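Local coordinates for protein dihydropteroate synthase (Xanthomonas albilineans, PDB 6Q62) that probably catalyses the condensation of para-aminobenzoate with 6-hydroxymethyl-7,8-dihydropterin diphosphate to give 7,8-dihydropteroate, the precursor of folates, at residues A[28-33]-A[80-85]; A[48-53]-A[88-93]; A[172-177]-A[182-187]; A[251-256]-A[270-275]. All blocks are in the same frame, centred on the assembly; numbering follows the deposited sequence.

Contact 1: residues A[28-33]-A[80-85]; sequences VTPDSF and LRRVIP
R82 reaches past V28 to T29 and P30, its CD 3.3 Å from V28 O, a van der Waals touch and not a hydrogen bond. The side chain of V28 slides past it in the opposite direction and sets CG1 3.8 Å from R82 CB. Farther out, T29 CG2 approaches R82 NH1 obliquely at 3.8 Å. P30 crosses the arginine at about a right angle and places its CD 3.8 Å above the guanidinium plane, offset toward the rim on the NH2 side. R82 spans three residues because its chain is extended from CG to NE, after a first torsion (chi1 -67°) that turns CG away from the carbonyl carbon. The fold is a (βα)8 barrel: residues 28-33 begin the loop leaving strand 21-27, and R82 reaches it from helix 76-93, which follows the next strand, 59-63. The guanidinium is positioned by a salt bridge from NE to E78 and a hydrogen bond from NH1 to the carbonyl of G64. On the loop side, T29 OG1 is hydrogen-bonded to S32 OG at 2.7 Å and to T67, while S32 N bonds T29 O within the 3-10 turn.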
loop_
_atom_site.group_PDB
_atom_site.type_symbol
_atom_site.label_atom_id
_atom_site.label_comp_id
_atom_site.label_asym_id
_atom_site.label_seq_id
_atom_site.Cartn_x
_atom_site.Cartn_y
_atom_site.Cartn_z
ATOM N N VAL A 28 19.751 -17.013 -1.907
ATOM C CA VAL A 28 21.165 -17.237 -2.202
ATOM C C VAL A 28 21.202 -18.147 -3.417
ATOM O O VAL A 28 21.379 -19.354 -3.291
ATOM C CB VAL A 28 21.964 -17.853 -1.017
ATOM C CG1 VAL A 28 23.483 -17.741 -1.265
ATOM C CG2 VAL A 28 21.573 -17.219 0.314
ATOM N N THR A 29 20.967 -17.583 -4.592
ATOM C CA THR A 29 20.996 -18.377 -5.823
ATOM C C THR A 29 21.740 -17.529 -6.854
ATOM O O THR A 29 21.547 -16.305 -6.878
ATOM C CB THR A 29 19.572 -18.741 -6.341
ATOM O OG1 THR A 29 18.841 -17.549 -6.598
ATOM C CG2 THR A 29 18.772 -19.643 -5.378
ATOM N N PRO A 30 22.595 -18.117 -7.704
ATOM C CA PRO A 30 23.266 -17.293 -8.741
ATOM C C PRO A 30 22.298 -16.464 -9.603
ATOM O O PRO A 30 22.616 -15.325 -9.942
ATOM C CB PRO A 30 24.030 -18.325 -9.569
ATOM C CG PRO A 30 24.252 -19.481 -8.620
ATOM C CD PRO A 30 22.982 -19.538 -7.810
ATOM N N ASP A 31 21.092 -17.000 -9.897
ATOM C CA ASP A 31 20.068 -16.318 -10.710
ATOM C C ASP A 31 19.425 -15.109 -10.001
ATOM O O ASP A 31 18.779 -14.286 -10.652
ATOM C CB ASP A 31 18.997 -17.307 -11.211
ATOM N N SER A 32 19.633 -14.980 -8.680
ATOM C CA SER A 32 19.113 -13.849 -7.923
ATOM C C SER A 32 19.905 -12.562 -8.174
ATOM O O SER A 32 19.388 -11.481 -7.882
ATOM C CB SER A 32 19.079 -14.162 -6.431
ATOM O OG SER A 32 18.020 -15.052 -6.126
ATOM N N PHE A 33 21.150 -12.673 -8.712
ATOM C CA PHE A 33 22.048 -11.528 -8.929
ATOM C C PHE A 33 22.552 -11.407 -10.371
ATOM O O PHE A 33 22.615 -12.403 -11.071
ATOM C CB PHE A 33 23.238 -11.590 -7.936
ATOM C CG PHE A 33 22.805 -11.954 -6.536
ATOM C CD1 PHE A 33 22.123 -11.037 -5.739
ATOM C CD2 PHE A 33 23.019 -13.237 -6.034
ATOM C CE1 PHE A 33 21.691 -11.387 -4.454
ATOM C CE2 PHE A 33 22.583 -13.588 -4.750
ATOM C CZ PHE A 33 21.925 -12.661 -3.971
ATOM N N LEU A 80 23.864 -26.317 1.199
ATOM C CA LEU A 80 24.725 -25.939 2.330
ATOM C C LEU A 80 25.775 -24.930 1.913
ATOM O O LEU A 80 26.043 -23.971 2.640
ATOM C CB LEU A 80 25.411 -27.189 2.922
ATOM C CG LEU A 80 24.494 -28.167 3.656
ATOM C CD1 LEU A 80 25.236 -29.511 3.919
ATOM C CD2 LEU A 80 23.999 -27.548 4.976
ATOM N N ARG A 81 26.379 -25.140 0.726
ATOM C CA ARG A 81 27.414 -24.249 0.162
ATOM C C ARG A 81 26.860 -22.826 -0.007
ATOM O O ARG A 81 27.594 -21.860 0.119
ATOM C CB ARG A 81 27.864 -24.821 -1.200
ATOM C CG ARG A 81 29.120 -24.279 -1.828
ATOM C CD ARG A 81 29.445 -25.166 -3.027
ATOM N NE ARG A 81 29.983 -26.434 -2.552
ATOM C CZ ARG A 81 29.563 -27.646 -2.896
ATOM N NH1 ARG A 81 28.611 -27.799 -3.812
ATOM N NH2 ARG A 81 30.139 -28.716 -2.380
ATOM N N ARG A 82 25.563 -22.710 -0.281
ATOM C CA ARG A 82 24.916 -21.412 -0.423
ATOM C C ARG A 82 24.543 -20.785 0.903
ATOM O O ARG A 82 24.926 -19.655 1.151
ATOM C CB ARG A 82 23.654 -21.552 -1.268
ATOM C CG ARG A 82 23.967 -21.916 -2.713
ATOM C CD ARG A 82 22.713 -22.352 -3.427
ATOM N NE ARG A 82 23.029 -22.715 -4.814
ATOM C CZ ARG A 82 22.118 -22.944 -5.754
ATOM N NH1 ARG A 82 20.825 -22.807 -5.485
ATOM N NH2 ARG A 82 22.493 -23.272 -6.981
ATOM N N VAL A 83 23.747 -21.492 1.745
ATOM C CA VAL A 83 23.165 -20.848 2.925
ATOM C C VAL A 83 24.129 -20.734 4.098
ATOM O O VAL A 83 24.042 -19.739 4.814
ATOM C CB VAL A 83 21.792 -21.440 3.369
ATOM C CG1 VAL A 83 20.790 -21.396 2.220
ATOM C CG2 VAL A 83 21.894 -22.872 3.925
ATOM N N ILE A 84 25.019 -21.720 4.333
ATOM C CA ILE A 84 25.850 -21.638 5.560
ATOM C C ILE A 84 26.778 -20.425 5.583
ATOM O O ILE A 84 26.783 -19.717 6.596
ATOM C CB ILE A 84 26.605 -22.973 5.843
ATOM C CG1 ILE A 84 25.615 -24.159 5.953
ATOM C CG2 ILE A 84 27.557 -22.846 7.079
ATOM C CD1 ILE A 84 24.499 -23.981 7.020
ATOM N N PRO A 85 27.558 -20.112 4.520
ATOM C CA PRO A 85 28.442 -18.931 4.607
ATOM C C PRO A 85 27.630 -17.633 4.766
ATOM O O PRO A 85 28.072 -16.709 5.446
ATOM C CB PRO A 85 29.229 -18.971 3.298
ATOM C CG PRO A 85 29.037 -20.329 2.752
ATOM C CD PRO A 85 27.721 -20.812 3.230
#

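Contact 2: residues A[48-53]-A[88-93]; sequences HGLRLA and ERLVAQ
The flat group at this interface is the Q93 carboxamide: its OE1 lies 3.6 Å from L50 CD1, and the methyl stands well out of the amide plane. It is a van der Waals touch of a methyl on a carbonyl oxygen, with no hydrogen bond. A second flat group, the H48 imidazole, turns away from the interface. L52 CG sits 4.0 Å above one of its faces, offset toward the rim, and R51 NH2 lies in plane at its edge, so the neighbours of this ring within the two segments come from its own helix. Across the contact the work falls to L50. Its CB leaves the helix at a tangent to the partner, yet the extended chain (chi2 178°) brings both methyls over: CD2 packs 3.8 Å from Q93 CB and 4.0 Å from L90 CD2. L90 behaves alike, and its CD2 comes to 4.2 Å from G49 C. At G49, which has no side chain, the methyl therefore rests directly on the backbone, and the CA atoms of G49 and L90 are 7.3 Å apart. Q93 belongs to the last turn of its helix, where its N makes only weak bonds to R89 O and L90 O; L90 O also accepts from T94 OG1. The short axes approach to 10.6 Å and run in the same general direction, inclined at -32°, as successive outer helices of a (βα)8 barrel do. Helix 41-54 follows strand 21-27 and helix 76-93 follows strand 59-63; between helices and sheet L90 packs on V46, on L60 and I62 of strand 59-63, and on L98 of strand 98-101.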
loop_
_atom_site.group_PDB
_atom_site.type_symbol
_atom_site.label_atom_id
_atom_site.label_comp_id
_atom_site.label_asym_id
_atom_site.label_seq_id
_atom_site.Cartn_x
_atom_site.Cartn_y
_atom_site.Cartn_z
ATOM N N HIS A 48 22.823 -8.013 0.224
ATOM C CA HIS A 48 21.379 -7.832 0.140
ATOM C C HIS A 48 20.694 -7.924 1.522
ATOM O O HIS A 48 19.872 -7.061 1.845
ATOM C CB HIS A 48 20.762 -8.823 -0.870
ATOM C CG HIS A 48 19.320 -8.546 -1.145
ATOM N ND1 HIS A 48 18.910 -7.330 -1.675
ATOM C CD2 HIS A 48 18.230 -9.324 -0.952
ATOM C CE1 HIS A 48 17.591 -7.415 -1.778
ATOM N NE2 HIS A 48 17.136 -8.578 -1.342
ATOM N N GLY A 49 21.066 -8.917 2.336
ATOM C CA GLY A 49 20.520 -9.054 3.687
ATOM C C GLY A 49 20.863 -7.841 4.545
ATOM O O GLY A 49 20.002 -7.347 5.279
ATOM N N LEU A 50 22.075 -7.284 4.375
ATOM C CA LEU A 50 22.458 -6.071 5.130
ATOM C C LEU A 50 21.614 -4.866 4.714
ATOM O O LEU A 50 21.192 -4.084 5.576
ATOM C CB LEU A 50 23.940 -5.751 4.961
ATOM C CG LEU A 50 24.931 -6.726 5.601
ATOM C CD1 LEU A 50 26.355 -6.305 5.306
ATOM C CD2 LEU A 50 24.721 -6.847 7.096
ATOM N N ARG A 51 21.294 -4.768 3.412
ATOM C CA ARG A 51 20.440 -3.691 2.877
ATOM C C ARG A 51 19.024 -3.839 3.450
ATOM O O ARG A 51 18.433 -2.855 3.884
ATOM C CB ARG A 51 20.407 -3.708 1.336
ATOM C CG ARG A 51 19.498 -2.620 0.776
ATOM C CD ARG A 51 19.632 -2.367 -0.701
ATOM N NE ARG A 51 19.141 -3.469 -1.528
ATOM C CZ ARG A 51 17.890 -3.597 -1.963
ATOM N NH1 ARG A 51 16.969 -2.706 -1.629
ATOM N NH2 ARG A 51 17.554 -4.614 -2.737
ATOM N N LEU A 52 18.500 -5.081 3.513
ATOM C CA LEU A 52 17.170 -5.300 4.084
ATOM C C LEU A 52 17.116 -4.964 5.576
ATOM O O LEU A 52 16.107 -4.417 6.047
ATOM C CB LEU A 52 16.660 -6.721 3.789
ATOM C CG LEU A 52 16.517 -7.087 2.298
ATOM C CD1 LEU A 52 15.791 -8.410 2.153
ATOM C CD2 LEU A 52 15.810 -5.977 1.483
ATOM N N ALA A 53 18.180 -5.291 6.332
ATOM C CA ALA A 53 18.266 -4.908 7.740
ATOM C C ALA A 53 18.228 -3.367 7.825
ATOM O O ALA A 53 17.449 -2.842 8.607
ATOM C CB ALA A 53 19.548 -5.417 8.372
ATOM N N GLU A 88 26.546 -17.449 8.440
ATOM C CA GLU A 88 27.722 -17.139 9.287
ATOM C C GLU A 88 28.064 -15.644 9.220
ATOM O O GLU A 88 28.303 -15.002 10.244
ATOM C CB GLU A 88 28.938 -17.993 8.874
ATOM C CG GLU A 88 28.750 -19.471 9.192
ATOM C CD GLU A 88 29.845 -20.409 8.731
ATOM O OE1 GLU A 88 30.539 -20.077 7.747
ATOM O OE2 GLU A 88 29.991 -21.495 9.336
ATOM N N ARG A 89 28.016 -15.074 8.015
ATOM C CA ARG A 89 28.321 -13.649 7.833
ATOM C C ARG A 89 27.219 -12.747 8.378
ATOM O O ARG A 89 27.520 -11.776 9.074
ATOM C CB ARG A 89 28.622 -13.346 6.363
ATOM C CG ARG A 89 30.019 -13.798 5.943
ATOM C CD ARG A 89 30.060 -14.241 4.492
ATOM N NE ARG A 89 31.422 -14.581 4.040
ATOM C CZ ARG A 89 32.008 -15.770 4.186
ATOM N NH1 ARG A 89 31.365 -16.767 4.774
ATOM N NH2 ARG A 89 33.242 -15.965 3.747
ATOM N N LEU A 90 25.941 -13.071 8.095
ATOM C CA LEU A 90 24.829 -12.252 8.589
ATOM C C LEU A 90 24.651 -12.305 10.115
ATOM O O LEU A 90 24.278 -11.295 10.704
ATOM C CB LEU A 90 23.501 -12.579 7.863
ATOM C CG LEU A 90 23.394 -12.128 6.400
ATOM C CD1 LEU A 90 22.107 -12.634 5.780
ATOM C CD2 LEU A 90 23.478 -10.577 6.253
ATOM N N VAL A 91 24.931 -13.445 10.757
ATOM C CA VAL A 91 24.806 -13.534 12.222
ATOM C C VAL A 91 25.850 -12.608 12.899
ATOM O O VAL A 91 25.547 -11.989 13.923
ATOM C CB VAL A 91 24.807 -14.998 12.741
ATOM C CG1 VAL A 91 26.189 -15.646 12.663
ATOM C CG2 VAL A 91 24.231 -15.082 14.155
ATOM N N ALA A 92 27.016 -12.454 12.270
ATOM C CA ALA A 92 28.094 -11.594 12.768
ATOM C C ALA A 92 27.853 -10.103 12.438
ATOM O O ALA A 92 28.387 -9.223 13.131
ATOM C CB ALA A 92 29.411 -12.034 12.163
ATOM N N GLN A 93 27.096 -9.806 11.357
ATOM C CA GLN A 93 26.936 -8.428 10.885
ATOM C C GLN A 93 25.550 -7.805 11.081
ATOM O O GLN A 93 25.345 -6.651 10.709
ATOM C CB GLN A 93 27.357 -8.348 9.415
ATOM C CG GLN A 93 28.828 -8.726 9.222
ATOM C CD GLN A 93 29.234 -8.737 7.790
ATOM O OE1 GLN A 93 29.149 -7.721 7.120
ATOM N NE2 GLN A 93 29.702 -9.878 7.305
#

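Contact 3: residues A[172-177]-A[182-187]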
loop_
_atom_site.group_PDB
_atom_site.type_symbol
_atom_site.label_atom_id
_atom_site.label_comp_id
_atom_site.label_asym_id
_atom_site.label_seq_id
_atom_site.Cartn_x
_atom_site.Cartn_y
_atom_site.Cartn_z
ATOM N N GLU A 172 -3.520 -30.339 11.321
ATOM C CA GLU A 172 -2.780 -31.625 11.262
ATOM C C GLU A 172 -1.275 -31.448 11.495
ATOM O O GLU A 172 -0.686 -32.203 12.258
ATOM C CB GLU A 172 -2.995 -32.305 9.914
ATOM C CG GLU A 172 -4.385 -32.897 9.778
ATOM C CD GLU A 172 -4.831 -33.285 8.383
ATOM O OE1 GLU A 172 -4.047 -33.119 7.420
ATOM O OE2 GLU A 172 -5.988 -33.746 8.255
ATOM N N ARG A 173 -0.665 -30.419 10.881
ATOM C CA ARG A 173 0.774 -30.203 11.053
ATOM C C ARG A 173 1.118 -29.636 12.424
ATOM O O ARG A 173 2.152 -30.010 12.975
ATOM C CB ARG A 173 1.366 -29.349 9.918
ATOM C CG ARG A 173 1.156 -29.929 8.520
ATOM C CD ARG A 173 1.581 -31.407 8.398
ATOM N NE ARG A 173 2.985 -31.616 8.805
ATOM C CZ ARG A 173 3.466 -32.785 9.221
ATOM N NH1 ARG A 173 4.746 -32.902 9.552
ATOM N NH2 ARG A 173 2.673 -33.846 9.297
ATOM N N ILE A 174 0.252 -28.767 12.994
ATOM C CA ILE A 174 0.476 -28.251 14.362
ATOM C C ILE A 174 0.476 -29.478 15.308
ATOM O O ILE A 174 1.336 -29.585 16.173
ATOM C CB ILE A 174 -0.641 -27.225 14.795
ATOM C CG1 ILE A 174 -0.473 -25.877 14.013
ATOM C CG2 ILE A 174 -0.594 -26.947 16.334
ATOM C CD1 ILE A 174 -1.753 -24.994 14.045
ATOM N N PHE A 175 -0.512 -30.362 15.150
ATOM C CA PHE A 175 -0.676 -31.571 15.967
ATOM C C PHE A 175 0.550 -32.484 15.833
ATOM O O PHE A 175 1.096 -32.886 16.859
ATOM C CB PHE A 175 -1.998 -32.267 15.601
ATOM C CG PHE A 175 -2.303 -33.528 16.367
ATOM C CD1 PHE A 175 -2.834 -33.472 17.651
ATOM C CD2 PHE A 175 -2.015 -34.772 15.824
ATOM C CE1 PHE A 175 -3.088 -34.644 18.370
ATOM C CE2 PHE A 175 -2.287 -35.946 16.535
ATOM C CZ PHE A 175 -2.844 -35.872 17.794
ATOM N N ALA A 176 1.001 -32.768 14.594
ATOM C CA ALA A 176 2.207 -33.564 14.312
ATOM C C ALA A 176 3.431 -32.966 14.994
ATOM O O ALA A 176 4.208 -33.692 15.611
ATOM C CB ALA A 176 2.428 -33.641 12.818
ATOM N N ALA A 177 3.586 -31.628 14.919
ATOM C CA ALA A 177 4.705 -30.956 15.585
ATOM C C ALA A 177 4.618 -31.068 17.099
ATOM O O ALA A 177 5.619 -31.382 17.749
ATOM C CB ALA A 177 4.771 -29.491 15.152
ATOM N N ILE A 182 7.608 -30.625 19.841
ATOM C CA ILE A 182 7.939 -29.232 19.536
ATOM C C ILE A 182 6.923 -28.395 20.331
ATOM O O ILE A 182 5.725 -28.648 20.235
ATOM C CB ILE A 182 7.908 -28.928 18.008
ATOM C CG1 ILE A 182 8.947 -29.795 17.254
ATOM C CG2 ILE A 182 8.145 -27.401 17.736
ATOM C CD1 ILE A 182 8.607 -30.025 15.788
ATOM N N ASP A 183 7.416 -27.439 21.138
ATOM C CA ASP A 183 6.546 -26.577 21.947
ATOM C C ASP A 183 5.618 -25.768 21.033
ATOM O O ASP A 183 6.093 -25.201 20.048
ATOM C CB ASP A 183 7.386 -25.643 22.832
ATOM C CG ASP A 183 6.605 -24.998 23.960
ATOM O OD1 ASP A 183 5.617 -24.294 23.672
ATOM O OD2 ASP A 183 6.985 -25.197 25.131
ATOM N N LYS A 184 4.290 -25.734 21.341
ATOM C CA LYS A 184 3.312 -24.981 20.544
ATOM C C LYS A 184 3.698 -23.501 20.428
ATOM O O LYS A 184 3.411 -22.903 19.403
ATOM C CB LYS A 184 1.884 -25.125 21.104
ATOM C CG LYS A 184 0.799 -24.784 20.064
ATOM C CD LYS A 184 -0.583 -24.611 20.650
ATOM C CE LYS A 184 -1.602 -24.310 19.573
ATOM N NZ LYS A 184 -2.935 -24.024 20.146
ATOM N N ARG A 185 4.424 -22.942 21.434
ATOM C CA ARG A 185 4.836 -21.539 21.445
ATOM C C ARG A 185 5.896 -21.224 20.390
ATOM O O ARG A 185 6.187 -20.048 20.144
ATOM C CB ARG A 185 5.362 -21.122 22.838
ATOM C CG ARG A 185 4.262 -21.089 23.908
ATOM C CD ARG A 185 4.840 -21.000 25.306
ATOM N NE ARG A 185 5.329 -22.291 25.793
ATOM C CZ ARG A 185 5.806 -22.499 27.018
ATOM N NH1 ARG A 185 5.860 -21.503 27.898
ATOM N NH2 ARG A 185 6.228 -23.704 27.376
ATOM N N ARG A 186 6.515 -22.270 19.824
ATOM C CA ARG A 186 7.552 -22.090 18.817
ATOM C C ARG A 186 6.968 -22.245 17.396
ATOM O O ARG A 186 7.716 -22.175 16.429
ATOM C CB ARG A 186 8.687 -23.117 19.066
ATOM C CG ARG A 186 9.606 -22.693 20.238
ATOM C CD ARG A 186 10.745 -23.655 20.484
ATOM N NE ARG A 186 11.531 -23.218 21.639
ATOM C CZ ARG A 186 11.651 -23.904 22.766
ATOM N NH1 ARG A 186 11.072 -25.090 22.893
ATOM N NH2 ARG A 186 12.392 -23.431 23.759
ATOM N N LEU A 187 5.672 -22.483 17.261
ATOM C CA LEU A 187 5.078 -22.709 15.941
ATOM C C LEU A 187 4.536 -21.451 15.308
ATOM O O LEU A 187 3.965 -20.606 16.005
ATOM C CB LEU A 187 3.931 -23.731 16.025
ATOM C CG LEU A 187 4.263 -25.116 16.589
ATOM C CD1 LEU A 187 3.026 -25.998 16.611
ATOM C CD2 LEU A 187 5.368 -25.803 15.796
#
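L187 presents its forked end to the helix, one prong for each of two residues a turn apart. CD1 rests 3.8 Å from I174 CG2, and CD2 lies 3.8 Å from A177 CB. The low bump of A177 is thereby received between two larger chains, since I182 CD1 closes on the same CB at 3.9 Å. The backbone at I182 directs its CB toward the helix, 3.4 Å from A177 O; the first torsion (chi1 -61°) then sets CG1, and with it CD1, beside that oxygen and A177 CB. At the outer margin the aliphatic part of K184 passes I174, a looser touch. One polar bond joins the segments: I182 N donates to A177 O over 3.0 Å with an N-H...O angle of 156°, the donor tilted 28° from the carbonyl plane. Segment 182-187 has its own brace. D183 OD1 accepts from R185 N, an Asx turn, and R185 grips the carboxylate side-on through NE and NH2, NH2 meeting the syn lone pair of OD2 at 2.8 Å. The 3-10 turn 184-186 then feeds directly into L187. Around this core I182 also packs on V134 and A135 of helix 130-137, and L187 on V141. The arrangement is that of an α-to-β connection in a (βα)8 barrel, where the chain leaves helix 162-179, doubles back and enters parallel strand 187-190.

Contact 4: residues A[251-256]-A[270-275]; sequences LAAQRG and DALTVW
W275 sends its indole across to the end of the neighbouring helix, meeting Q254 first and A253 at its far rim. From CB the ring is thrown outward because CG stands opposite the backbone N (chi1 171°). CD1 is the first ring atom to make contact, 3.7 Å from Q254 NE2. NE1 comes next, 3.7 Å from Q254 CG, and that methylene also stands over the five-membered ring, 4.0 Å from its centroid and 28° off the normal, a CH-pi contact. Farther along, CZ2 approaches Q254 CA at 3.9 Å. At the tip CH2 is 3.7 Å from A253 O, an oblique approach without a hydrogen bond, and CZ3 meets A253 CB at 3.9 Å. The same CB receives L272 CD2 at 3.8 Å, so A253 CB points into the angle between the leucine methyl and the indole rim. The amide of Q254 does not lie flat on the ring, the two planes being 74° apart; its NE2 is instead hydrogen-bonded to Q254 OE1 of the second subunit. Just beyond, the helix stops in a Schellman motif: G256, with positive phi, is the C-prime residue, and its N bonds A253 O at 3.2 Å. Helix 242-254 precedes and helix 265-279 follows strand 259-262, the last strand of the barrel in sequence. L272 and A252 both pack on L260 of that strand, P20 touches A253 and W275, and at the subunit boundary D270 makes a salt bridge to R235 of the second subunit.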
loop_
_atom_site.group_PDB
_atom_site.type_symbol
_atom_site.label_atom_id
_atom_site.label_comp_id
_atom_site.label_asym_id
_atom_site.label_seq_id
_atom_site.Cartn_x
_atom_site.Cartn_y
_atom_site.Cartn_z
ATOM N N LEU A 251 -3.106 -5.688 3.616
ATOM C CA LEU A 251 -4.384 -6.374 3.797
ATOM C C LEU A 251 -4.222 -7.613 4.677
ATOM O O LEU A 251 -5.060 -7.853 5.547
ATOM C CB LEU A 251 -5.009 -6.771 2.425
ATOM C CG LEU A 251 -5.416 -5.606 1.530
ATOM C CD1 LEU A 251 -5.845 -6.130 0.161
ATOM C CD2 LEU A 251 -6.539 -4.760 2.186
ATOM N N ALA A 252 -3.109 -8.358 4.508
ATOM C CA ALA A 252 -2.861 -9.549 5.328
ATOM C C ALA A 252 -2.687 -9.164 6.795
ATOM O O ALA A 252 -3.265 -9.807 7.694
ATOM C CB ALA A 252 -1.609 -10.277 4.821
ATOM N N ALA A 253 -1.910 -8.107 7.044
ATOM C CA ALA A 253 -1.679 -7.594 8.397
ATOM C C ALA A 253 -3.013 -7.140 9.034
ATOM O O ALA A 253 -3.295 -7.476 10.195
ATOM C CB ALA A 253 -0.700 -6.440 8.338
ATOM N N GLN A 254 -3.872 -6.458 8.262
ATOM C CA GLN A 254 -5.187 -6.047 8.774
ATOM C C GLN A 254 -6.058 -7.250 9.102
ATOM O O GLN A 254 -6.894 -7.183 10.007
ATOM C CB GLN A 254 -5.898 -5.186 7.724
ATOM C CG GLN A 254 -5.219 -3.833 7.538
ATOM C CD GLN A 254 -5.904 -3.031 6.475
ATOM O OE1 GLN A 254 -6.430 -3.571 5.487
ATOM N NE2 GLN A 254 -5.928 -1.715 6.668
ATOM N N ARG A 255 -5.841 -8.378 8.380
ATOM C CA ARG A 255 -6.610 -9.596 8.548
ATOM C C ARG A 255 -5.973 -10.603 9.523
ATOM O O ARG A 255 -6.444 -11.729 9.599
ATOM C CB ARG A 255 -6.946 -10.223 7.195
ATOM C CG ARG A 255 -8.108 -9.481 6.537
ATOM C CD ARG A 255 -8.135 -9.545 5.030
ATOM N NE ARG A 255 -9.226 -8.731 4.484
ATOM C CZ ARG A 255 -9.223 -7.408 4.330
ATOM N NH1 ARG A 255 -8.178 -6.682 4.730
ATOM N NH2 ARG A 255 -10.279 -6.795 3.817
ATOM N N GLY A 256 -5.001 -10.151 10.314
ATOM C CA GLY A 256 -4.426 -10.923 11.404
ATOM C C GLY A 256 -3.022 -11.469 11.241
ATOM O O GLY A 256 -2.464 -11.978 12.221
ATOM N N ASP A 270 7.105 1.114 5.522
ATOM C CA ASP A 270 6.393 2.416 5.422
ATOM C C ASP A 270 4.885 2.249 5.454
ATOM O O ASP A 270 4.187 2.956 6.204
ATOM C CB ASP A 270 6.838 3.137 4.144
ATOM C CG ASP A 270 8.216 3.755 4.251
ATOM O OD1 ASP A 270 8.940 3.445 5.229
ATOM O OD2 ASP A 270 8.589 4.519 3.358
ATOM N N ALA A 271 4.361 1.275 4.686
ATOM C CA ALA A 271 2.918 1.036 4.666
ATOM C C ALA A 271 2.401 0.623 6.023
ATOM O O ALA A 271 1.358 1.105 6.443
ATOM C CB ALA A 271 2.562 -0.042 3.645
ATOM N N LEU A 272 3.116 -0.307 6.697
ATOM C CA LEU A 272 2.683 -0.774 8.010
ATOM C C LEU A 272 2.788 0.339 9.037
ATOM O O LEU A 272 1.997 0.357 9.978
ATOM C CB LEU A 272 3.524 -1.970 8.459
ATOM C CG LEU A 272 3.356 -3.225 7.626
ATOM C CD1 LEU A 272 4.442 -4.236 8.035
ATOM C CD2 LEU A 272 1.973 -3.836 7.834
ATOM N N THR A 273 3.775 1.226 8.883
ATOM C CA THR A 273 3.969 2.341 9.826
ATOM C C THR A 273 2.773 3.305 9.762
ATOM O O THR A 273 2.245 3.693 10.816
ATOM C CB THR A 273 5.315 3.039 9.566
ATOM O OG1 THR A 273 6.355 2.075 9.772
ATOM C CG2 THR A 273 5.550 4.238 10.487
ATOM N N VAL A 274 2.299 3.640 8.528
ATOM C CA VAL A 274 1.148 4.529 8.359
ATOM C C VAL A 274 -0.067 3.871 8.990
ATOM O O VAL A 274 -0.795 4.504 9.757
ATOM C CB VAL A 274 0.908 4.894 6.864
ATOM C CG1 VAL A 274 -0.381 5.720 6.717
ATOM C CG2 VAL A 274 2.106 5.662 6.300
ATOM N N TRP A 275 -0.281 2.570 8.683
ATOM C CA TRP A 275 -1.402 1.834 9.230
ATOM C C TRP A 275 -1.354 1.778 10.761
ATOM O O TRP A 275 -2.381 2.021 11.385
ATOM C CB TRP A 275 -1.493 0.438 8.613
ATOM C CG TRP A 275 -2.505 -0.448 9.291
ATOM C CD1 TRP A 275 -3.856 -0.261 9.370
ATOM C CD2 TRP A 275 -2.229 -1.678 9.964
ATOM N NE1 TRP A 275 -4.436 -1.296 10.079
ATOM C CE2 TRP A 275 -3.458 -2.191 10.436
ATOM C CE3 TRP A 275 -1.062 -2.396 10.208
ATOM C CZ2 TRP A 275 -3.545 -3.390 11.153
ATOM C CZ3 TRP A 275 -1.150 -3.587 10.913
ATOM C CH2 TRP A 275 -2.382 -4.071 11.376
#

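Contacts 1 and 2 both use helix 76-93, and their centres are 13 Å apart: one ties that helix to the loop after strand 21-27, the other to helix 41-54. Contact 4 lies across the chain's centre from contact 1, about 31 Å between centres, while contact 3 stands 26 to 29 Å from the other three. The bound 6-chloroguanine lies between contacts 1 and 3, about 11 Å from the T29 side chain and 13 Å from that of L187, whose strand continues to D190 of that pocket. A bound indole-2-carboxylate is about 7 Å from the P30 side chain. V246, which lines an indole-2-carboxylate pocket, packs on A271 in contact 4.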